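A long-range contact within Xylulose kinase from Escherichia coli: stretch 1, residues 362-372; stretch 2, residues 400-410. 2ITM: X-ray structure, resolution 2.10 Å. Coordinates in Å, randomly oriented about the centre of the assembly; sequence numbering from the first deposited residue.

Stretch 1 362-372: ARAVLEGVGYA
Stretch 2 400-410: EYWRQMLADIS

Both stretches are helical throughout, with phi and psi near -60° and -45° (S410, -87°/-24°, excepted) and i to i+4 backbone hydrogen bonds. Their axes approach to 9.5 Å, and their N-to-C directions diverge by 50° (signed crossing angle -50°). The register is set by L366 CA to W402 CA at 7.2 Å and G370 CA to L406 CA at 5.7 Å; 473 Å² is buried in all.

Along stretch 2, E400 makes no contact with stretch 1. CA-to-CB of Y401 (chi1 t, chi2 51°) points toward stretch 1. Y401 OH lies over one face of the R363 guanidinium (chi1 to chi4 -111°, -98°, -147°, -167°), 3.9 Å from R363 CZ, while Y401 CE2 meets L366 CD1 at 4.3 Å, so the phenol serves both a charged and an apolar neighbour. R363 NH1 also forms a salt bridge with OE2 of E367 (m, t, chi3 -38°) at 2.8 Å, one turn later.

W402 (chi1 t, chi2 53°) supplies the polar link: W402 NE1 donates to L366 O at 3.3 Å, N-H...O angle 162°. L366 O also accepts from G370 N at 2.9 Å. The large indole adds apolar packing, W402 CD1 against L366 CB at 3.9 Å and W402 CZ2 against CG1 of V369 (chi1 t) at 3.8 Å. L366 is m, t, and its CD2 lies over one face of the indole.

M405 (t, t, m) extends a flexible thioether; M405 SD is 3.9 Å from both L366 CB and E367 CG.

L406 (chi1 -106°, chi2 p) starts sideways, but L406 CD1 comes 4.0 Å from G370 CA. Glycine suits this close crossing: an ideal CB at G370 would lie 2.9 Å from I409 CD1, a clash. CA-to-CB of I409 (m, t) points toward stretch 1, and I409 CD1 packs 3.7 Å from CE1 of Y371 (m, chi2 -32°). S410 OG (chi1 p) donates to L406 O at 2.9 Å.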

ATOM      1  N   ALA A 362       8.649 -11.084  -3.093  1.00 35.96           N
ATOM      2  CA  ALA A 362       8.861 -12.172  -2.167  1.00 27.13           C
ATOM      3  C   ALA A 362      10.209 -12.047  -1.489  1.00 20.67           C
ATOM      4  O   ALA A 362      10.330 -12.267  -0.303  1.00 32.98           O
ATOM      5  CB  ALA A 362       8.749 -13.495  -2.878  1.00 29.12           C
ATOM      6  N   ARG A 363      11.219 -11.697  -2.260  1.00 25.36           N
ATOM      7  CA  ARG A 363      12.487 -11.300  -1.693  1.00 38.35           C
ATOM      8  C   ARG A 363      12.403 -10.171  -0.674  1.00 27.70           C
ATOM      9  O   ARG A 363      13.044 -10.229   0.356  1.00 26.48           O
ATOM     10  CB  ARG A 363      13.462 -10.929  -2.784  1.00 32.23           C
ATOM     11  CG  ARG A 363      14.574 -11.898  -2.909  1.00 57.58           C
ATOM     12  CD  ARG A 363      15.830 -11.508  -2.223  1.00 42.39           C
ATOM     13  NE  ARG A 363      16.944 -12.023  -3.000  1.00 80.92           N
ATOM     14  CZ  ARG A 363      18.195 -12.081  -2.592  1.00 81.49           C
ATOM     15  NH1 ARG A 363      18.527 -11.655  -1.388  1.00 81.87           N
ATOM     16  NH2 ARG A 363      19.111 -12.558  -3.394  1.00 79.63           N
ATOM     17  N   ALA A 364      11.622  -9.151  -0.987  1.00 32.29           N
ATOM     18  CA  ALA A 364      11.463  -8.008  -0.105  1.00 29.53           C
ATOM     19  C   ALA A 364      10.918  -8.391   1.270  1.00 29.76           C
ATOM     20  O   ALA A 364      11.437  -7.975   2.286  1.00 24.98           O
ATOM     21  CB  ALA A 364      10.610  -6.970  -0.743  1.00 21.13           C
ATOM     22  N   VAL A 365       9.882  -9.213   1.281  1.00 20.37           N
ATOM     23  CA  VAL A 365       9.292  -9.683   2.510  1.00 21.51           C
ATOM     24  C   VAL A 365      10.269 -10.419   3.412  1.00 25.97           C
ATOM     25  O   VAL A 365      10.406 -10.091   4.575  1.00 28.03           O
ATOM     26  CB  VAL A 365       8.030 -10.519   2.251  1.00 32.18           C
ATOM     27  CG1 VAL A 365       7.373 -10.881   3.543  1.00 25.61           C
ATOM     28  CG2 VAL A 365       7.072  -9.757   1.389  1.00 17.31           C
ATOM     29  N   LEU A 366      10.965 -11.399   2.860  1.00 27.39           N
ATOM     30  CA  LEU A 366      11.935 -12.160   3.623  1.00 21.11           C
ATOM     31  C   LEU A 366      12.977 -11.257   4.255  1.00 23.67           C
ATOM     32  O   LEU A 366      13.290 -11.384   5.420  1.00 23.97           O
ATOM     33  CB  LEU A 366      12.607 -13.209   2.741  1.00 38.68           C
ATOM     34  CG  LEU A 366      11.721 -14.304   2.153  1.00 31.13           C
ATOM     35  CD1 LEU A 366      12.556 -15.392   1.497  1.00 20.80           C
ATOM     36  CD2 LEU A 366      10.830 -14.874   3.212  1.00 27.99           C
ATOM     37  N   GLU A 367      13.503 -10.341   3.463  1.00 26.76           N
ATOM     38  CA  GLU A 367      14.584  -9.500   3.908  1.00 19.30           C
ATOM     39  C   GLU A 367      14.109  -8.510   4.961  1.00 16.96           C
ATOM     40  O   GLU A 367      14.798  -8.269   5.938  1.00 30.48           O
ATOM     41  CB  GLU A 367      15.240  -8.790   2.729  1.00 26.07           C
ATOM     42  CG  GLU A 367      15.987  -9.734   1.803  1.00 31.71           C
ATOM     43  CD  GLU A 367      16.693  -9.045   0.654  1.00 24.68           C
ATOM     44  OE1 GLU A 367      16.150  -8.084   0.094  1.00 30.00           O
ATOM     45  OE2 GLU A 367      17.790  -9.495   0.308  1.00 36.19           O
ATOM     46  N   GLY A 368      12.924  -7.955   4.759  1.00 20.12           N
ATOM     47  CA  GLY A 368      12.357  -6.998   5.692  1.00 18.37           C
ATOM     48  C   GLY A 368      11.930  -7.564   7.030  1.00 22.28           C
ATOM     49  O   GLY A 368      12.192  -6.988   8.076  1.00 23.21           O
ATOM     50  N   VAL A 369      11.262  -8.703   6.998  1.00 22.93           N
ATOM     51  CA  VAL A 369      11.024  -9.443   8.212  1.00 15.79           C
ATOM     52  C   VAL A 369      12.342  -9.781   8.894  1.00 17.04           C
ATOM     53  O   VAL A 369      12.490  -9.595  10.081  1.00 20.78           O
ATOM     54  CB  VAL A 369      10.205 -10.715   7.960  1.00 26.88           C
ATOM     55  CG1 VAL A 369      10.087 -11.516   9.232  1.00 26.73           C
ATOM     56  CG2 VAL A 369       8.850 -10.376   7.415  1.00 11.09           C
ATOM     57  N   GLY A 370      13.294 -10.271   8.120  1.00 19.61           N
ATOM     58  CA  GLY A 370      14.649 -10.462   8.596  1.00 24.40           C
ATOM     59  C   GLY A 370      15.232  -9.258   9.300  1.00 15.35           C
ATOM     60  O   GLY A 370      15.743  -9.369  10.394  1.00 25.95           O
ATOM     61  N   TYR A 371      15.147  -8.101   8.657  1.00 28.41           N
ATOM     62  CA  TYR A 371      15.706  -6.873   9.198  1.00 27.68           C
ATOM     63  C   TYR A 371      15.068  -6.504  10.540  1.00 31.49           C
ATOM     64  O   TYR A 371      15.754  -6.135  11.475  1.00 16.50           O
ATOM     65  CB  TYR A 371      15.554  -5.720   8.212  1.00 19.36           C
ATOM     66  CG  TYR A 371      16.290  -5.867   6.900  1.00 14.40           C
ATOM     67  CD1 TYR A 371      17.495  -6.536   6.810  1.00 29.74           C
ATOM     68  CD2 TYR A 371      15.765  -5.330   5.750  1.00 33.09           C
ATOM     69  CE1 TYR A 371      18.143  -6.667   5.616  1.00 17.66           C
ATOM     70  CE2 TYR A 371      16.405  -5.456   4.551  1.00 22.24           C
ATOM     71  CZ  TYR A 371      17.593  -6.122   4.483  1.00 20.50           C
ATOM     72  OH  TYR A 371      18.209  -6.225   3.279  1.00 23.88           O
ATOM     73  N   ALA A 372      13.745  -6.607  10.590  1.00 22.14           N
ATOM     74  CA  ALA A 372      12.976  -6.400  11.803  1.00 27.03           C
ATOM     75  C   ALA A 372      13.410  -7.310  12.956  1.00 30.66           C
ATOM     76  O   ALA A 372      13.687  -6.844  14.047  1.00 20.88           O
ATOM     77  CB  ALA A 372      11.512  -6.563  11.517  1.00 13.36           C
ATOM     78  N   GLU A 400      15.346 -23.563   5.166  1.00 36.02           N
ATOM     79  CA  GLU A 400      16.798 -23.499   5.236  1.00 35.40           C
ATOM     80  C   GLU A 400      17.350 -22.208   4.653  1.00 31.82           C
ATOM     81  O   GLU A 400      18.218 -21.576   5.224  1.00 30.15           O
ATOM     82  CB  GLU A 400      17.393 -24.690   4.497  1.00 46.01           C
ATOM     83  CG  GLU A 400      18.901 -24.709   4.402  1.00 37.01           C
ATOM     84  CD  GLU A 400      19.395 -25.798   3.470  1.00 69.76           C
ATOM     85  OE1 GLU A 400      18.747 -26.024   2.434  1.00 50.08           O
ATOM     86  OE2 GLU A 400      20.422 -26.423   3.777  1.00 43.55           O
ATOM     87  N   TYR A 401      16.826 -21.822   3.506  1.00 38.07           N
ATOM     88  CA  TYR A 401      17.219 -20.581   2.885  1.00 43.48           C
ATOM     89  C   TYR A 401      17.051 -19.405   3.831  1.00 34.48           C
ATOM     90  O   TYR A 401      17.941 -18.584   3.965  1.00 35.36           O
ATOM     91  CB  TYR A 401      16.432 -20.340   1.608  1.00 46.49           C
ATOM     92  CG  TYR A 401      16.824 -19.060   0.926  1.00 43.47           C
ATOM     93  CD1 TYR A 401      18.152 -18.778   0.671  1.00 54.66           C
ATOM     94  CD2 TYR A 401      15.877 -18.128   0.560  1.00 52.14           C
ATOM     95  CE1 TYR A 401      18.521 -17.622   0.062  1.00 69.99           C
ATOM     96  CE2 TYR A 401      16.237 -16.958  -0.049  1.00 65.53           C
ATOM     97  CZ  TYR A 401      17.565 -16.708  -0.294  1.00 65.35           C
ATOM     98  OH  TYR A 401      17.949 -15.546  -0.904  1.00 68.82           O
ATOM     99  N   TRP A 402      15.903 -19.327   4.490  1.00 39.91           N
ATOM    100  CA  TRP A 402      15.593 -18.164   5.265  1.00 39.09           C
ATOM    101  C   TRP A 402      16.367 -18.115   6.556  1.00 30.03           C
ATOM    102  O   TRP A 402      16.840 -17.086   6.967  1.00 33.99           O
ATOM    103  CB  TRP A 402      14.104 -18.049   5.536  1.00 45.54           C
ATOM    104  CG  TRP A 402      13.740 -16.714   6.095  1.00 49.37           C
ATOM    105  CD1 TRP A 402      14.043 -15.496   5.568  1.00 53.33           C
ATOM    106  CD2 TRP A 402      13.036 -16.457   7.300  1.00 59.21           C
ATOM    107  NE1 TRP A 402      13.564 -14.494   6.367  1.00 34.64           N
ATOM    108  CE2 TRP A 402      12.939 -15.058   7.442  1.00 65.51           C
ATOM    109  CE3 TRP A 402      12.470 -17.264   8.282  1.00 39.17           C
ATOM    110  CZ2 TRP A 402      12.301 -14.463   8.512  1.00 39.71           C
ATOM    111  CZ3 TRP A 402      11.843 -16.669   9.332  1.00 62.64           C
ATOM    112  CH2 TRP A 402      11.761 -15.282   9.445  1.00 48.84           C
ATOM    113  N   ARG A 403      16.521 -19.275   7.170  1.00 39.62           N
ATOM    114  CA  ARG A 403      17.325 -19.411   8.364  1.00 31.85           C
ATOM    115  C   ARG A 403      18.724 -18.867   8.143  1.00 40.45           C
ATOM    116  O   ARG A 403      19.284 -18.200   9.005  1.00 32.51           O
ATOM    117  CB  ARG A 403      17.396 -20.874   8.796  1.00 41.97           C
ATOM    118  CG  ARG A 403      16.131 -21.424   9.460  1.00 56.53           C
ATOM    119  CD  ARG A 403      16.370 -22.641  10.315  1.00 29.13           C
ATOM    120  NE  ARG A 403      16.977 -23.711   9.539  1.00 36.42           N
ATOM    121  CZ  ARG A 403      16.312 -24.563   8.780  1.00 31.30           C
ATOM    122  NH1 ARG A 403      15.003 -24.491   8.678  1.00 40.70           N
ATOM    123  NH2 ARG A 403      16.963 -25.494   8.109  1.00 43.47           N
ATOM    124  N   GLN A 404      19.291 -19.166   6.982  1.00 32.71           N
ATOM    125  CA  GLN A 404      20.606 -18.673   6.629  1.00 29.50           C
ATOM    126  C   GLN A 404      20.618 -17.186   6.364  1.00 19.01           C
ATOM    127  O   GLN A 404      21.523 -16.493   6.778  1.00 38.19           O
ATOM    128  CB  GLN A 404      21.129 -19.385   5.399  1.00 26.45           C
ATOM    129  CG  GLN A 404      22.537 -19.001   5.069  1.00 45.56           C
ATOM    130  CD  GLN A 404      23.501 -19.447   6.121  1.00 38.05           C
ATOM    131  OE1 GLN A 404      24.355 -18.684   6.548  1.00 43.54           O
ATOM    132  NE2 GLN A 404      23.371 -20.691   6.544  1.00 33.67           N
ATOM    133  N   MET A 405      19.616 -16.717   5.639  1.00 28.11           N
ATOM    134  CA  MET A 405      19.425 -15.308   5.434  1.00 30.66           C
ATOM    135  C   MET A 405      19.365 -14.603   6.758  1.00 34.66           C
ATOM    136  O   MET A 405      19.959 -13.543   6.924  1.00 31.16           O
ATOM    137  CB  MET A 405      18.168 -15.025   4.627  1.00 35.27           C
ATOM    138  CG  MET A 405      17.864 -13.543   4.503  1.00 33.71           C
ATOM    139  SD  MET A 405      16.358 -13.138   3.644  1.00 33.23           S
ATOM    140  CE  MET A 405      16.830 -13.566   2.010  1.00 31.09           C
ATOM    141  N   LEU A 406      18.646 -15.184   7.712  1.00 28.52           N
ATOM    142  CA  LEU A 406      18.542 -14.625   9.053  1.00 13.61           C
ATOM    143  C   LEU A 406      19.882 -14.561   9.755  1.00 20.42           C
ATOM    144  O   LEU A 406      20.157 -13.635  10.493  1.00 25.04           O
ATOM    145  CB  LEU A 406      17.589 -15.446   9.903  1.00 35.71           C
ATOM    146  CG  LEU A 406      16.210 -14.885  10.205  1.00 34.87           C
ATOM    147  CD1 LEU A 406      15.591 -14.337   8.967  1.00 42.82           C
ATOM    148  CD2 LEU A 406      15.333 -15.937  10.817  1.00 29.66           C
ATOM    149  N   ALA A 407      20.703 -15.565   9.519  1.00 19.11           N
ATOM    150  CA  ALA A 407      22.030 -15.590  10.074  1.00 32.33           C
ATOM    151  C   ALA A 407      22.958 -14.575   9.417  1.00 26.72           C
ATOM    152  O   ALA A 407      23.752 -13.932  10.080  1.00 33.40           O
ATOM    153  CB  ALA A 407      22.592 -16.974   9.969  1.00 29.10           C
ATOM    154  N   ASP A 408      22.831 -14.435   8.107  1.00 38.08           N
ATOM    155  CA  ASP A 408      23.648 -13.517   7.338  1.00 21.86           C
ATOM    156  C   ASP A 408      23.366 -12.088   7.729  1.00 31.24           C
ATOM    157  O   ASP A 408      24.266 -11.299   7.955  1.00 30.32           O
ATOM    158  CB  ASP A 408      23.375 -13.714   5.853  1.00 29.99           C
ATOM    159  CG  ASP A 408      23.847 -15.067   5.330  1.00 31.81           C
ATOM    160  OD1 ASP A 408      24.689 -15.710   5.976  1.00 23.47           O
ATOM    161  OD2 ASP A 408      23.429 -15.536   4.264  1.00 24.59           O
ATOM    162  N   ILE A 409      22.080 -11.773   7.811  1.00 32.74           N
ATOM    163  CA  ILE A 409      21.585 -10.477   8.236  1.00 21.78           C
ATOM    164  C   ILE A 409      21.996 -10.134   9.652  1.00 27.43           C
ATOM    165  O   ILE A 409      22.458  -9.044   9.911  1.00 32.11           O
ATOM    166  CB  ILE A 409      20.055 -10.431   8.105  1.00 18.99           C
ATOM    167  CG1 ILE A 409      19.654 -10.267   6.652  1.00 29.33           C
ATOM    168  CG2 ILE A 409      19.483  -9.314   8.921  1.00 27.13           C
ATOM    169  CD1 ILE A 409      18.205 -10.230   6.441  1.00 23.71           C
ATOM    170  N   SER A 410      21.814 -11.070  10.568  1.00 25.31           N
ATOM    171  CA  SER A 410      21.891 -10.779  11.984  1.00 20.11           C
ATOM    172  C   SER A 410      23.291 -10.859  12.559  1.00 27.55           C
ATOM    173  O   SER A 410      23.568 -10.270  13.588  1.00 31.23           O
ATOM    174  CB  SER A 410      20.960 -11.689  12.769  1.00 35.87           C
ATOM    175  OG  SER A 410      21.513 -12.963  12.946  1.00 32.44           O
TER